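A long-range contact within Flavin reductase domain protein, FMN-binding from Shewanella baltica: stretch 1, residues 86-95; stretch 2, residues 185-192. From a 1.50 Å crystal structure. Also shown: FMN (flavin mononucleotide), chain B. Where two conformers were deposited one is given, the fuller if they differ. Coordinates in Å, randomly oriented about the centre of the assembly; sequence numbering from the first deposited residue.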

# COMPACT_ATOMS: atom_id res chain seq x y z
N THR A 86 -14.34 -4.39 3.96
CA THR A 86 -14.50 -5.74 3.47
C THR A 86 -15.14 -5.74 2.09
O THR A 86 -15.72 -4.75 1.66
CB THR A 86 -15.42 -6.53 4.38
OG1 THR A 86 -16.72 -5.96 4.28
CG2 THR A 86 -14.89 -6.58 5.81
N VAL A 87 -15.07 -6.90 1.43
CA VAL A 87 -15.77 -7.12 0.15
C VAL A 87 -17.27 -6.82 0.29
O VAL A 87 -17.87 -6.26 -0.61
CB VAL A 87 -15.51 -8.53 -0.39
CG1 VAL A 87 -16.56 -8.92 -1.46
CG2 VAL A 87 -14.10 -8.62 -0.91
N ALA A 88 -17.86 -7.14 1.46
CA ALA A 88 -19.28 -6.81 1.74
C ALA A 88 -19.55 -5.31 1.65
O ALA A 88 -20.68 -4.90 1.36
CB ALA A 88 -19.71 -7.31 3.11
N GLN A 89 -18.51 -4.50 1.91
CA GLN A 89 -18.55 -3.05 1.86
C GLN A 89 -18.05 -2.47 0.54
O GLN A 89 -17.70 -1.29 0.46
CB GLN A 89 -17.74 -2.49 3.02
CG GLN A 89 -18.32 -2.86 4.38
CD GLN A 89 -17.41 -2.42 5.50
OE1 GLN A 89 -16.23 -2.74 5.50
NE2 GLN A 89 -17.96 -1.72 6.49
N LEU A 90 -18.12 -3.28 -0.54
CA LEU A 90 -17.69 -2.82 -1.87
C LEU A 90 -18.43 -1.52 -2.29
O LEU A 90 -17.79 -0.52 -2.64
CB LEU A 90 -17.98 -3.90 -2.92
CG LEU A 90 -17.75 -3.55 -4.38
CD1 LEU A 90 -16.32 -3.23 -4.63
CD2 LEU A 90 -18.20 -4.73 -5.23
N GLN A 91 -19.76 -1.52 -2.20
CA GLN A 91 -20.53 -0.35 -2.64
C GLN A 91 -20.26 0.83 -1.72
O GLN A 91 -20.06 1.95 -2.19
CB GLN A 91 -22.05 -0.59 -2.70
CG GLN A 91 -22.55 -1.83 -3.39
CD GLN A 91 -21.93 -2.16 -4.71
OE1 GLN A 91 -21.66 -1.29 -5.52
NE2 GLN A 91 -21.80 -3.48 -5.00
N LEU A 92 -20.24 0.59 -0.41
CA LEU A 92 -19.97 1.63 0.58
C LEU A 92 -18.63 2.31 0.29
O LEU A 92 -18.52 3.55 0.29
CB LEU A 92 -19.96 1.06 2.00
CG LEU A 92 -19.71 1.98 3.21
CD1 LEU A 92 -20.27 1.36 4.53
CD2 LEU A 92 -18.25 2.31 3.41
N THR A 93 -17.63 1.48 -0.00
CA THR A 93 -16.26 2.00 -0.22
C THR A 93 -16.20 2.89 -1.46
O THR A 93 -15.69 4.01 -1.41
CB THR A 93 -15.26 0.86 -0.28
OG1 THR A 93 -15.30 0.13 0.95
CG2 THR A 93 -13.84 1.37 -0.54
N HIS A 94 -16.80 2.40 -2.53
CA HIS A 94 -16.81 3.19 -3.74
C HIS A 94 -17.63 4.47 -3.59
O HIS A 94 -17.21 5.53 -4.05
CB HIS A 94 -17.32 2.33 -4.90
CG HIS A 94 -17.09 2.97 -6.23
ND1 HIS A 94 -18.12 3.59 -6.88
CD2 HIS A 94 -15.97 3.22 -6.94
CE1 HIS A 94 -17.66 4.12 -8.01
NE2 HIS A 94 -16.35 3.90 -8.08
N ARG A 95 -18.76 4.37 -2.88
CA ARG A 95 -19.64 5.52 -2.69
C ARG A 95 -19.00 6.62 -1.87
O ARG A 95 -19.08 7.80 -2.24
CB ARG A 95 -20.97 5.11 -2.04
CG ARG A 95 -21.89 4.35 -2.97
CD ARG A 95 -23.19 4.00 -2.24
NE ARG A 95 -24.02 3.12 -3.03
CZ ARG A 95 -25.29 2.84 -2.77
NH1 ARG A 95 -25.89 3.40 -1.74
NH2 ARG A 95 -25.96 2.02 -3.55
N ALA A 185 -9.09 1.13 -10.33
CA ALA A 185 -9.63 2.29 -11.02
C ALA A 185 -11.10 2.09 -11.32
O ALA A 185 -11.61 0.97 -11.36
CB ALA A 185 -8.84 2.53 -12.36
N GLY A 186 -11.78 3.20 -11.56
CA GLY A 186 -13.20 3.15 -11.85
C GLY A 186 -13.93 2.55 -10.67
O GLY A 186 -13.77 2.99 -9.54
N GLY A 187 -14.72 1.54 -10.92
CA GLY A 187 -15.39 0.82 -9.83
C GLY A 187 -14.72 -0.52 -9.54
O GLY A 187 -15.28 -1.31 -8.79
N GLN A 188 -13.53 -0.73 -10.07
CA GLN A 188 -12.87 -2.03 -10.02
C GLN A 188 -11.81 -2.16 -8.93
O GLN A 188 -10.89 -1.36 -8.82
CB GLN A 188 -12.31 -2.38 -11.39
CG GLN A 188 -11.89 -3.86 -11.55
CD GLN A 188 -10.45 -4.06 -11.23
OE1 GLN A 188 -9.60 -3.29 -11.70
NE2 GLN A 188 -10.12 -5.12 -10.47
N PHE A 189 -11.99 -3.23 -8.17
CA PHE A 189 -11.14 -3.63 -7.06
C PHE A 189 -10.81 -5.11 -7.19
O PHE A 189 -11.50 -5.86 -7.87
CB PHE A 189 -11.89 -3.52 -5.73
CG PHE A 189 -12.39 -2.13 -5.35
CD1 PHE A 189 -13.54 -1.59 -5.96
CD2 PHE A 189 -11.80 -1.42 -4.31
CE1 PHE A 189 -14.01 -0.33 -5.61
CE2 PHE A 189 -12.30 -0.15 -3.93
CZ PHE A 189 -13.41 0.37 -4.56
N TYR A 190 -9.73 -5.50 -6.55
CA TYR A 190 -9.44 -6.90 -6.32
C TYR A 190 -9.57 -7.17 -4.82
O TYR A 190 -9.15 -6.36 -3.99
CB TYR A 190 -8.04 -7.30 -6.75
CG TYR A 190 -7.84 -7.28 -8.20
CD1 TYR A 190 -8.28 -8.32 -8.98
CD2 TYR A 190 -7.18 -6.23 -8.81
CE1 TYR A 190 -8.11 -8.30 -10.39
CE2 TYR A 190 -6.97 -6.20 -10.17
CZ TYR A 190 -7.44 -7.23 -10.96
OH TYR A 190 -7.23 -7.21 -12.33
N ALA A 191 -10.17 -8.30 -4.49
CA ALA A 191 -10.15 -8.81 -3.13
C ALA A 191 -8.80 -9.47 -2.89
O ALA A 191 -8.16 -9.97 -3.82
CB ALA A 191 -11.28 -9.83 -2.91
N ILE A 192 -8.36 -9.50 -1.63
CA ILE A 192 -7.16 -10.23 -1.31
C ILE A 192 -7.45 -11.73 -1.59
O ILE A 192 -8.59 -12.20 -1.46
CB ILE A 192 -6.76 -9.97 0.17
CG1 ILE A 192 -5.28 -10.31 0.44
CG2 ILE A 192 -7.71 -10.65 1.17
CD1 ILE A 192 -4.27 -9.55 -0.49
N1 FMN B . -8.68 10.55 -2.24
C2 FMN B . -7.50 10.89 -1.62
O2 FMN B . -7.31 12.07 -1.31
N3 FMN B . -6.58 9.90 -1.34
C4 FMN B . -6.76 8.60 -1.69
O4 FMN B . -5.85 7.77 -1.42
C4A FMN B . -7.96 8.27 -2.34
N5 FMN B . -8.23 6.96 -2.71
C5A FMN B . -9.47 6.57 -3.17
C6 FMN B . -9.79 5.22 -3.36
C7 FMN B . -11.03 4.82 -3.85
C7M FMN B . -11.35 3.37 -4.03
C8 FMN B . -11.98 5.80 -4.15
C8M FMN B . -13.34 5.42 -4.69
C9 FMN B . -11.66 7.14 -3.95
C9A FMN B . -10.43 7.57 -3.46
N10 FMN B . -10.11 8.90 -3.24
C10 FMN B . -8.92 9.24 -2.62
C1' FMN B . -11.11 10.00 -3.41
C2' FMN B . -11.87 10.41 -2.14
O2' FMN B . -12.30 9.27 -1.38
C3' FMN B . -13.05 11.25 -2.61
O3' FMN B . -12.56 12.45 -3.20
C4' FMN B . -14.12 11.49 -1.52
O4' FMN B . -15.32 11.85 -2.20
C5' FMN B . -13.76 12.56 -0.51
O5' FMN B . -14.87 12.71 0.37
P FMN B . -14.97 13.98 1.34
O1P FMN B . -16.37 13.85 1.92
O2P FMN B . -13.87 13.93 2.36
O3P FMN B . -14.81 15.22 0.50

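Helix-on-strand packing is chiefly a matter of apolar side chains, and this small long-range contact between residues 86-95 and 185-192 illustrates it, with one weak hydrogen bond at one end. The helix and strand axes run at 135° and come no closer than 10.6 Å, so side chains must span the gap. On the strand, alternation does the sorting: F189 and A191 direct their CA-to-CB bonds toward the other stretch, whereas Q188 and Y190 direct theirs away. F189 contributes most, burying 75 Å² of the 290 Å² total. L90, one turn before H94 in the helix, starts out sideways, but its end bends nearer and brings CD1 to 3.5 Å from F189 CD1. T93 adds its methyl, with CG2 4.0 Å from F189 CE2, while its OG1 donates to Q89 O (2.8 Å), so the polar end is satisfied within its own stretch. Ahead of the helix, in a short 3-10 segment, V87 CG2 meets A191 CB at 3.7 Å. At the opposite end of the contact, H94 NE2 donates a weak hydrogen bond to G186 O (3.1 Å, 125°), the carbonyl lying near the imidazole plane. That acceptor belongs to a type II' turn, where G186 adopts a positive phi that favours glycine. The flavin adjoins this packing: FMN C7M lies 3.6 Å from F189 CE2.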